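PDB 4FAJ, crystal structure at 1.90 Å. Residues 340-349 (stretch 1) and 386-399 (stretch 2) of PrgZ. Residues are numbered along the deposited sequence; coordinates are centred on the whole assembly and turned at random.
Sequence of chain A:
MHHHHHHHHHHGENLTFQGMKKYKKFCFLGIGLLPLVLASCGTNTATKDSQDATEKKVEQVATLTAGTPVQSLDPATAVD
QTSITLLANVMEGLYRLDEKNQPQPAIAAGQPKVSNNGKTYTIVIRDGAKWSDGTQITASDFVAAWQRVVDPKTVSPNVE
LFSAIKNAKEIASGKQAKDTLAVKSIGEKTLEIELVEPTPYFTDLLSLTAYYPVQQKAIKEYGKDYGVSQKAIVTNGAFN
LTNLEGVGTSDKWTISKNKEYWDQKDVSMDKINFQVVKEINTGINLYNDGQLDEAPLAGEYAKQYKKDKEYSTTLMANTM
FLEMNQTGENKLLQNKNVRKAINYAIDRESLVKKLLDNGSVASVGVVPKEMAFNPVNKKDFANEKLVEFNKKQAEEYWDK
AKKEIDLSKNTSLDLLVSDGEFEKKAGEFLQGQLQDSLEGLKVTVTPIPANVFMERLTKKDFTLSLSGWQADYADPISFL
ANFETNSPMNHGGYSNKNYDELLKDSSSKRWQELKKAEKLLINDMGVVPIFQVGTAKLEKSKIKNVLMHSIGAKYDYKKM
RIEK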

ATOM      1  N   LYS A 340       5.017 -25.168  -0.703  1.00 15.31           N
ATOM      2  CA  LYS A 340       4.422 -25.614   0.556  1.00 15.88           C
ATOM      3  C   LYS A 340       5.478 -25.863   1.622  1.00 16.09           C
ATOM      4  O   LYS A 340       5.252 -25.560   2.792  1.00 15.23           O
ATOM      5  CB  LYS A 340       3.570 -26.869   0.330  1.00 16.67           C
ATOM      6  CG  LYS A 340       2.336 -26.583  -0.493  1.00 18.05           C
ATOM      7  CD  LYS A 340       1.525 -27.855  -0.745  1.00 20.82           C
ATOM      8  CE  LYS A 340       0.212 -27.533  -1.444  1.00 21.92           C
ATOM      9  NZ  LYS A 340      -0.503 -28.781  -1.851  1.00 24.32           N
ATOM     10  N   ALA A 341       6.634 -26.397   1.225  1.00 16.05           N
ATOM     11  CA  ALA A 341       7.754 -26.548   2.163  1.00 16.63           C
ATOM     12  C   ALA A 341       8.171 -25.194   2.740  1.00 16.04           C
ATOM     13  O   ALA A 341       8.398 -25.077   3.935  1.00 15.23           O
ATOM     14  CB  ALA A 341       8.935 -27.222   1.497  1.00 16.86           C
ATOM     15  N   ILE A 342       8.260 -24.183   1.882  1.00 15.91           N
ATOM     16  CA  ILE A 342       8.637 -22.832   2.315  1.00 15.84           C
ATOM     17  C   ILE A 342       7.618 -22.317   3.338  1.00 15.49           C
ATOM     18  O   ILE A 342       7.996 -21.853   4.428  1.00 15.09           O
ATOM     19  CB  ILE A 342       8.768 -21.860   1.109  1.00 15.62           C
ATOM     20  CG1 ILE A 342       9.985 -22.240   0.248  1.00 16.31           C
ATOM     21  CG2 ILE A 342       8.888 -20.403   1.568  1.00 16.27           C
ATOM     22  CD1 ILE A 342      10.037 -21.488  -1.092  1.00 16.50           C
ATOM     23  N   ASN A 343       6.334 -22.437   3.007  1.00 15.10           N
ATOM     24  CA  ASN A 343       5.270 -22.004   3.910  1.00 15.44           C
ATOM     25  C   ASN A 343       5.356 -22.675   5.286  1.00 15.42           C
ATOM     26  O   ASN A 343       5.332 -21.997   6.309  1.00 15.61           O
ATOM     27  CB  ASN A 343       3.889 -22.276   3.314  1.00 15.50           C
ATOM     28  CG  ASN A 343       2.777 -21.974   4.285  1.00 15.99           C
ATOM     29  OD1 ASN A 343       2.599 -20.826   4.699  1.00 18.22           O
ATOM     30  ND2 ASN A 343       2.044 -23.002   4.687  1.00 20.22           N
ATOM     31  N   TYR A 344       5.446 -23.999   5.313  1.00 16.03           N
ATOM     32  CA  TYR A 344       5.468 -24.723   6.592  1.00 16.67           C
ATOM     33  C   TYR A 344       6.741 -24.474   7.411  1.00 16.98           C
ATOM     34  O   TYR A 344       6.741 -24.651   8.641  1.00 16.28           O
ATOM     35  CB  TYR A 344       5.256 -26.222   6.377  1.00 17.75           C
ATOM     36  CG  TYR A 344       3.814 -26.589   6.129  1.00 19.17           C
ATOM     37  CD1 TYR A 344       2.855 -26.409   7.116  1.00 22.21           C
ATOM     38  CD2 TYR A 344       3.405 -27.109   4.906  1.00 21.88           C
ATOM     39  CE1 TYR A 344       1.535 -26.753   6.901  1.00 22.41           C
ATOM     40  CE2 TYR A 344       2.086 -27.451   4.679  1.00 22.10           C
ATOM     41  CZ  TYR A 344       1.152 -27.262   5.677  1.00 24.47           C
ATOM     42  OH  TYR A 344      -0.166 -27.598   5.448  1.00 25.95           O
ATOM     43  N   ALA A 345       7.815 -24.061   6.741  1.00 16.76           N
ATOM     44  CA  ALA A 345       9.091 -23.848   7.408  1.00 17.55           C
ATOM     45  C   ALA A 345       9.175 -22.536   8.196  1.00 17.80           C
ATOM     46  O   ALA A 345      10.079 -22.384   9.023  1.00 18.23           O
ATOM     47  CB  ALA A 345      10.234 -23.917   6.400  1.00 17.42           C
ATOM     48  N   ILE A 346       8.271 -21.587   7.946  1.00 18.25           N
ATOM     49  CA  ILE A 346       8.364 -20.271   8.605  1.00 18.71           C
ATOM     50  C   ILE A 346       7.748 -20.269  10.010  1.00 18.76           C
ATOM     51  O   ILE A 346       6.533 -20.434  10.172  1.00 18.26           O
ATOM     52  CB  ILE A 346       7.723 -19.127   7.776  1.00 18.93           C
ATOM     53  CG1 ILE A 346       8.279 -19.089   6.346  1.00 19.96           C
ATOM     54  CG2 ILE A 346       7.974 -17.781   8.456  1.00 18.91           C
ATOM     55  CD1 ILE A 346       9.741 -19.212   6.260  1.00 20.65           C
ATOM     56  N   ASP A 347       8.604 -20.105  11.017  1.00 19.10           N
ATOM     57  CA  ASP A 347       8.167 -19.980  12.399  1.00 19.26           C
ATOM     58  C   ASP A 347       7.770 -18.527  12.645  1.00 18.86           C
ATOM     59  O   ASP A 347       8.574 -17.709  13.108  1.00 18.32           O
ATOM     60  CB  ASP A 347       9.262 -20.434  13.357  1.00 20.02           C
ATOM     61  CG  ASP A 347       8.805 -20.479  14.811  1.00 21.52           C
ATOM     62  OD1 ASP A 347       7.701 -20.005  15.137  1.00 21.53           O
ATOM     63  OD2 ASP A 347       9.587 -20.990  15.639  1.00 24.82           O
ATOM     64  N   ARG A 348       6.510 -18.230  12.343  1.00 18.67           N
ATOM     65  CA  ARG A 348       5.993 -16.858  12.411  1.00 18.65           C
ATOM     66  C   ARG A 348       5.980 -16.309  13.836  1.00 19.42           C
ATOM     67  O   ARG A 348       6.282 -15.135  14.044  1.00 19.60           O
ATOM     68  CB  ARG A 348       4.584 -16.799  11.815  1.00 18.19           C
ATOM     69  CG  ARG A 348       4.540 -17.138  10.340  1.00 18.00           C
ATOM     70  CD  ARG A 348       3.108 -17.322   9.830  1.00 19.40           C
ATOM     71  NE  ARG A 348       3.095 -17.622   8.403  1.00 18.43           N
ATOM     72  CZ  ARG A 348       3.414 -18.796   7.862  1.00 20.68           C
ATOM     73  NH1 ARG A 348       3.771 -19.834   8.620  1.00 23.28           N
ATOM     74  NH2 ARG A 348       3.371 -18.941   6.543  1.00 20.12           N
ATOM     75  N   GLU A 349       5.630 -17.148  14.814  1.00 20.59           N
ATOM     76  CA  GLU A 349       5.564 -16.688  16.200  1.00 21.72           C
ATOM     77  C   GLU A 349       6.929 -16.258  16.718  1.00 21.97           C
ATOM     78  O   GLU A 349       7.036 -15.245  17.403  1.00 21.89           O
ATOM     79  CB  GLU A 349       4.938 -17.738  17.137  1.00 22.95           C
ATOM     80  CG  GLU A 349       3.476 -18.091  16.814  1.00 24.36           C
ATOM     81  CD  GLU A 349       2.502 -16.907  16.895  1.00 26.40           C
ATOM     82  OE1 GLU A 349       2.864 -15.829  17.420  1.00 28.05           O
ATOM     83  OE2 GLU A 349       1.356 -17.065  16.428  1.00 27.55           O
TER
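Stretch 2 (386-399) LVEFNKKQAEEYWD

After Leu386 (phi/psi -90/-17), Val387 to Asn390 run extended (phi/psi -132/145 at Val387, -154/89 at Asn390), and the chain turns helical at Lys391. Helix 391-399 then runs nearly antiparallel to helix 340-345: the N-to-C directions differ by 163°, and the axes approach to 7.6 Å. So close a packing rests on small side chains. The CA atoms of Ala341 and Ala394 lie 4.2 Å apart; Ala341 CB reaches Ala394 O at 3.5 Å, while Ala394 CB fits between Tyr344 CB and Ala345 CB, 3.8 Å from each.

Larger groups line one side of this alanine seam. Tyr397 lies beneath Lys340, whose CB stands 4.0 Å from the centroid of the Tyr397 ring, 10° off its normal. The Tyr397 and Tyr344 rings are almost parallel (8°) but slid apart, with centroids 5.7 Å apart; water 3 joins their hydroxyls, 2.9 Å from Tyr344 OH and 2.6 Å from Tyr397 OH.

At Tyr344, Asn390 N donates to Tyr344 O (2.9 Å, 167°), and Asn390 OD1 caps its own helix by accepting from Gln393 N at 3.3 Å. The Phe389 ring fills the bend after Tyr344: Asp347 CB sits over its face, 3.7 Å from the ring centroid, and Ala345 O lies 3.3 Å from Phe389 CE1. Farther back, Val387 CG2 covers one guanidinium face of Arg348, 3.8 Å from Arg348 NE.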

ATOM      1  N   LEU A 386      -5.151 -20.373   8.676  1.00 15.67           N
ATOM      2  CA  LEU A 386      -4.954 -21.059   7.386  1.00 15.89           C
ATOM      3  C   LEU A 386      -3.496 -21.408   7.078  1.00 16.18           C
ATOM      4  O   LEU A 386      -3.232 -22.222   6.192  1.00 16.39           O
ATOM      5  CB  LEU A 386      -5.539 -20.215   6.251  1.00 15.64           C
ATOM      6  CG  LEU A 386      -7.057 -19.984   6.244  1.00 15.33           C
ATOM      7  CD1 LEU A 386      -7.415 -19.021   5.121  1.00 17.44           C
ATOM      8  CD2 LEU A 386      -7.847 -21.292   6.104  1.00 16.53           C
ATOM      9  N   VAL A 387      -2.561 -20.767   7.781  1.00 17.00           N
ATOM     10  CA  VAL A 387      -1.148 -21.093   7.685  1.00 17.68           C
ATOM     11  C   VAL A 387      -0.591 -21.232   9.089  1.00 19.24           C
ATOM     12  O   VAL A 387      -1.032 -20.531  10.006  1.00 19.09           O
ATOM     13  CB  VAL A 387      -0.340 -20.026   6.896  1.00 17.34           C
ATOM     14  CG1 VAL A 387      -0.792 -19.982   5.437  1.00 16.72           C
ATOM     15  CG2 VAL A 387      -0.457 -18.641   7.528  1.00 17.07           C
ATOM     16  N   GLU A 388       0.355 -22.148   9.258  1.00 20.00           N
ATOM     17  CA  GLU A 388       1.013 -22.334  10.549  1.00 21.97           C
ATOM     18  C   GLU A 388       2.294 -23.141  10.396  1.00 21.72           C
ATOM     19  O   GLU A 388       2.311 -24.153   9.682  1.00 21.94           O
ATOM     20  CB  GLU A 388       0.093 -23.058  11.533  1.00 22.82           C
ATOM     21  CG  GLU A 388       0.620 -23.063  12.971  1.00 26.85           C
ATOM     22  CD  GLU A 388      -0.354 -23.685  13.954  1.00 30.79           C
ATOM     23  OE1 GLU A 388      -0.943 -24.736  13.627  1.00 34.55           O
ATOM     24  OE2 GLU A 388      -0.535 -23.112  15.059  1.00 34.58           O
ATOM     25  N   PHE A 389       3.339 -22.682  11.083  1.00 21.10           N
ATOM     26  CA  PHE A 389       4.598 -23.404  11.235  1.00 21.15           C
ATOM     27  C   PHE A 389       4.401 -24.881  11.555  1.00 21.37           C
ATOM     28  O   PHE A 389       3.686 -25.233  12.489  1.00 21.60           O
ATOM     29  CB  PHE A 389       5.418 -22.750  12.354  1.00 21.11           C
ATOM     30  CG  PHE A 389       6.790 -23.344  12.554  1.00 21.46           C
ATOM     31  CD1 PHE A 389       7.675 -23.473  11.499  1.00 21.63           C
ATOM     32  CD2 PHE A 389       7.214 -23.723  13.830  1.00 21.65           C
ATOM     33  CE1 PHE A 389       8.955 -24.009  11.701  1.00 23.54           C
ATOM     34  CE2 PHE A 389       8.478 -24.250  14.036  1.00 22.65           C
ATOM     35  CZ  PHE A 389       9.352 -24.391  12.974  1.00 23.09           C
ATOM     36  N   ASN A 390       5.038 -25.737  10.762  1.00 21.16           N
ATOM     37  CA  ASN A 390       5.093 -27.167  11.027  1.00 21.70           C
ATOM     38  C   ASN A 390       6.367 -27.717  10.379  1.00 22.14           C
ATOM     39  O   ASN A 390       6.362 -28.132   9.223  1.00 20.96           O
ATOM     40  CB  ASN A 390       3.829 -27.866  10.505  1.00 21.99           C
ATOM     41  CG  ASN A 390       3.691 -29.291  11.013  1.00 22.95           C
ATOM     42  OD1 ASN A 390       4.670 -30.034  11.101  1.00 22.42           O
ATOM     43  ND2 ASN A 390       2.458 -29.686  11.340  1.00 23.80           N
ATOM     44  N   LYS A 391       7.452 -27.695  11.152  1.00 23.23           N
ATOM     45  CA  LYS A 391       8.797 -28.093  10.698  1.00 24.16           C
ATOM     46  C   LYS A 391       8.820 -29.485  10.050  1.00 24.57           C
ATOM     47  O   LYS A 391       9.394 -29.663   8.980  1.00 24.38           O
ATOM     48  CB  LYS A 391       9.766 -28.040  11.889  1.00 24.89           C
ATOM     49  CG  LYS A 391      11.185 -28.499  11.610  1.00 26.79           C
ATOM     50  CD  LYS A 391      12.182 -27.375  11.721  1.00 30.17           C
ATOM     51  CE  LYS A 391      13.549 -27.797  11.176  1.00 31.45           C
ATOM     52  NZ  LYS A 391      14.225 -28.745  12.074  1.00 32.77           N
ATOM     53  N   LYS A 392       8.176 -30.464  10.680  1.00 25.46           N
ATOM     54  CA  LYS A 392       8.181 -31.830  10.129  1.00 26.25           C
ATOM     55  C   LYS A 392       7.495 -31.893   8.762  1.00 24.93           C
ATOM     56  O   LYS A 392       8.002 -32.549   7.858  1.00 24.95           O
ATOM     57  CB  LYS A 392       7.564 -32.848  11.096  1.00 27.30           C
ATOM     58  CG  LYS A 392       8.525 -33.336  12.201  1.00 31.91           C
ATOM     59  CD  LYS A 392       8.747 -32.258  13.257  1.00 34.95           C
ATOM     60  CE  LYS A 392       9.696 -32.635  14.359  1.00 36.71           C
ATOM     61  NZ  LYS A 392      10.271 -31.375  14.928  1.00 38.90           N
ATOM     62  N   GLN A 393       6.371 -31.198   8.586  1.00 23.53           N
ATOM     63  CA  GLN A 393       5.715 -31.161   7.262  1.00 22.40           C
ATOM     64  C   GLN A 393       6.559 -30.418   6.208  1.00 20.79           C
ATOM     65  O   GLN A 393       6.591 -30.814   5.048  1.00 19.92           O
ATOM     66  CB  GLN A 393       4.299 -30.557   7.335  1.00 22.40           C
ATOM     67  CG  GLN A 393       3.221 -31.530   7.859  1.00 23.68           C
ATOM     68  CD  GLN A 393       3.088 -32.790   7.024  1.00 27.20           C
ATOM     69  OE1 GLN A 393       3.464 -32.828   5.845  1.00 29.14           O
ATOM     70  NE2 GLN A 393       2.560 -33.843   7.639  1.00 30.65           N
ATOM     71  N   ALA A 394       7.243 -29.359   6.625  1.00 19.87           N
ATOM     72  CA  ALA A 394       8.178 -28.639   5.761  1.00 19.47           C
ATOM     73  C   ALA A 394       9.229 -29.591   5.220  1.00 20.30           C
ATOM     74  O   ALA A 394       9.453 -29.655   4.017  1.00 20.87           O
ATOM     75  CB  ALA A 394       8.848 -27.496   6.522  1.00 18.68           C
ATOM     76  N   GLU A 395       9.854 -30.338   6.123  1.00 20.76           N
ATOM     77  CA  GLU A 395      10.901 -31.301   5.770  1.00 22.06           C
ATOM     78  C   GLU A 395      10.365 -32.351   4.810  1.00 22.05           C
ATOM     79  O   GLU A 395      11.024 -32.725   3.844  1.00 21.88           O
ATOM     80  CB  GLU A 395      11.449 -31.977   7.028  1.00 22.66           C
ATOM     81  CG  GLU A 395      12.210 -31.027   7.963  1.00 24.68           C
ATOM     82  CD  GLU A 395      12.734 -31.716   9.223  1.00 28.41           C
ATOM     83  OE1 GLU A 395      12.144 -32.734   9.649  1.00 32.02           O
ATOM     84  OE2 GLU A 395      13.730 -31.226   9.789  1.00 32.92           O
ATOM     85  N   GLU A 396       9.152 -32.817   5.066  1.00 22.14           N
ATOM     86  CA  GLU A 396       8.553 -33.833   4.226  1.00 22.59           C
ATOM     87  C   GLU A 396       8.116 -33.347   2.849  1.00 21.30           C
ATOM     88  O   GLU A 396       8.249 -34.083   1.871  1.00 21.37           O
ATOM     89  CB  GLU A 396       7.388 -34.485   4.955  1.00 23.56           C
ATOM     90  CG  GLU A 396       7.862 -35.244   6.189  1.00 27.28           C
ATOM     91  CD  GLU A 396       6.982 -36.408   6.528  1.00 31.04           C
ATOM     92  OE1 GLU A 396       5.846 -36.470   6.014  1.00 33.88           O
ATOM     93  OE2 GLU A 396       7.434 -37.267   7.308  1.00 35.63           O
ATOM     94  N   TYR A 397       7.590 -32.128   2.753  1.00 19.93           N
ATOM     95  CA  TYR A 397       7.254 -31.564   1.447  1.00 19.22           C
ATOM     96  C   TYR A 397       8.529 -31.335   0.619  1.00 19.86           C
ATOM     97  O   TYR A 397       8.527 -31.505  -0.600  1.00 18.76           O
ATOM     98  CB  TYR A 397       6.471 -30.255   1.580  1.00 18.54           C
ATOM     99  CG  TYR A 397       4.968 -30.453   1.648  1.00 18.65           C
ATOM    100  CD1 TYR A 397       4.243 -30.811   0.516  1.00 18.18           C
ATOM    101  CD2 TYR A 397       4.277 -30.276   2.834  1.00 20.29           C
ATOM    102  CE1 TYR A 397       2.867 -30.982   0.561  1.00 19.33           C
ATOM    103  CE2 TYR A 397       2.893 -30.442   2.896  1.00 20.11           C
ATOM    104  CZ  TYR A 397       2.198 -30.795   1.766  1.00 20.19           C
ATOM    105  OH  TYR A 397       0.834 -30.955   1.845  1.00 20.60           O
ATOM    106  N   TRP A 398       9.605 -30.959   1.299  1.00 20.08           N
ATOM    107  CA  TRP A 398      10.897 -30.762   0.649  1.00 21.39           C
ATOM    108  C   TRP A 398      11.434 -32.090   0.100  1.00 22.39           C
ATOM    109  O   TRP A 398      11.880 -32.144  -1.038  1.00 22.76           O
ATOM    110  CB  TRP A 398      11.886 -30.123   1.626  1.00 21.35           C
ATOM    111  CG  TRP A 398      13.260 -29.879   1.071  1.00 22.79           C
ATOM    112  CD1 TRP A 398      14.431 -30.416   1.529  1.00 24.17           C
ATOM    113  CD2 TRP A 398      13.612 -29.036  -0.036  1.00 24.17           C
ATOM    114  NE1 TRP A 398      15.486 -29.958   0.778  1.00 24.23           N
ATOM    115  CE2 TRP A 398      15.015 -29.115  -0.191  1.00 25.01           C
ATOM    116  CE3 TRP A 398      12.882 -28.226  -0.909  1.00 23.94           C
ATOM    117  CZ2 TRP A 398      15.703 -28.411  -1.188  1.00 26.19           C
ATOM    118  CZ3 TRP A 398      13.569 -27.522  -1.906  1.00 25.11           C
ATOM    119  CH2 TRP A 398      14.964 -27.622  -2.032  1.00 26.79           C
ATOM    120  N   ASP A 399      11.376 -33.152   0.900  1.00 24.22           N
ATOM    121  CA  ASP A 399      11.811 -34.479   0.451  1.00 25.81           C
ATOM    122  C   ASP A 399      10.993 -34.957  -0.750  1.00 25.99           C
ATOM    123  O   ASP A 399      11.530 -35.557  -1.680  1.00 25.61           O
ATOM    124  CB  ASP A 399      11.739 -35.510   1.593  1.00 26.88           C
ATOM    125  CG  ASP A 399      12.842 -35.323   2.631  1.00 29.54           C
ATOM    126  OD1 ASP A 399      13.876 -34.678   2.324  1.00 33.92           O
ATOM    127  OD2 ASP A 399      12.689 -35.822   3.767  1.00 33.81           O
TER
HETATM  128  O   HOH W   1      -1.122 -23.626   5.087  1.00 22.20           O
HETATM  129  O   HOH W   2       0.753 -23.705   6.941  1.00 26.69           O
HETATM  130  O   HOH W   3      -0.561 -29.104   3.041  1.00 25.18           O
HETATM  131  O   HOH W   4       3.559 -19.998  12.282  1.00 21.00           O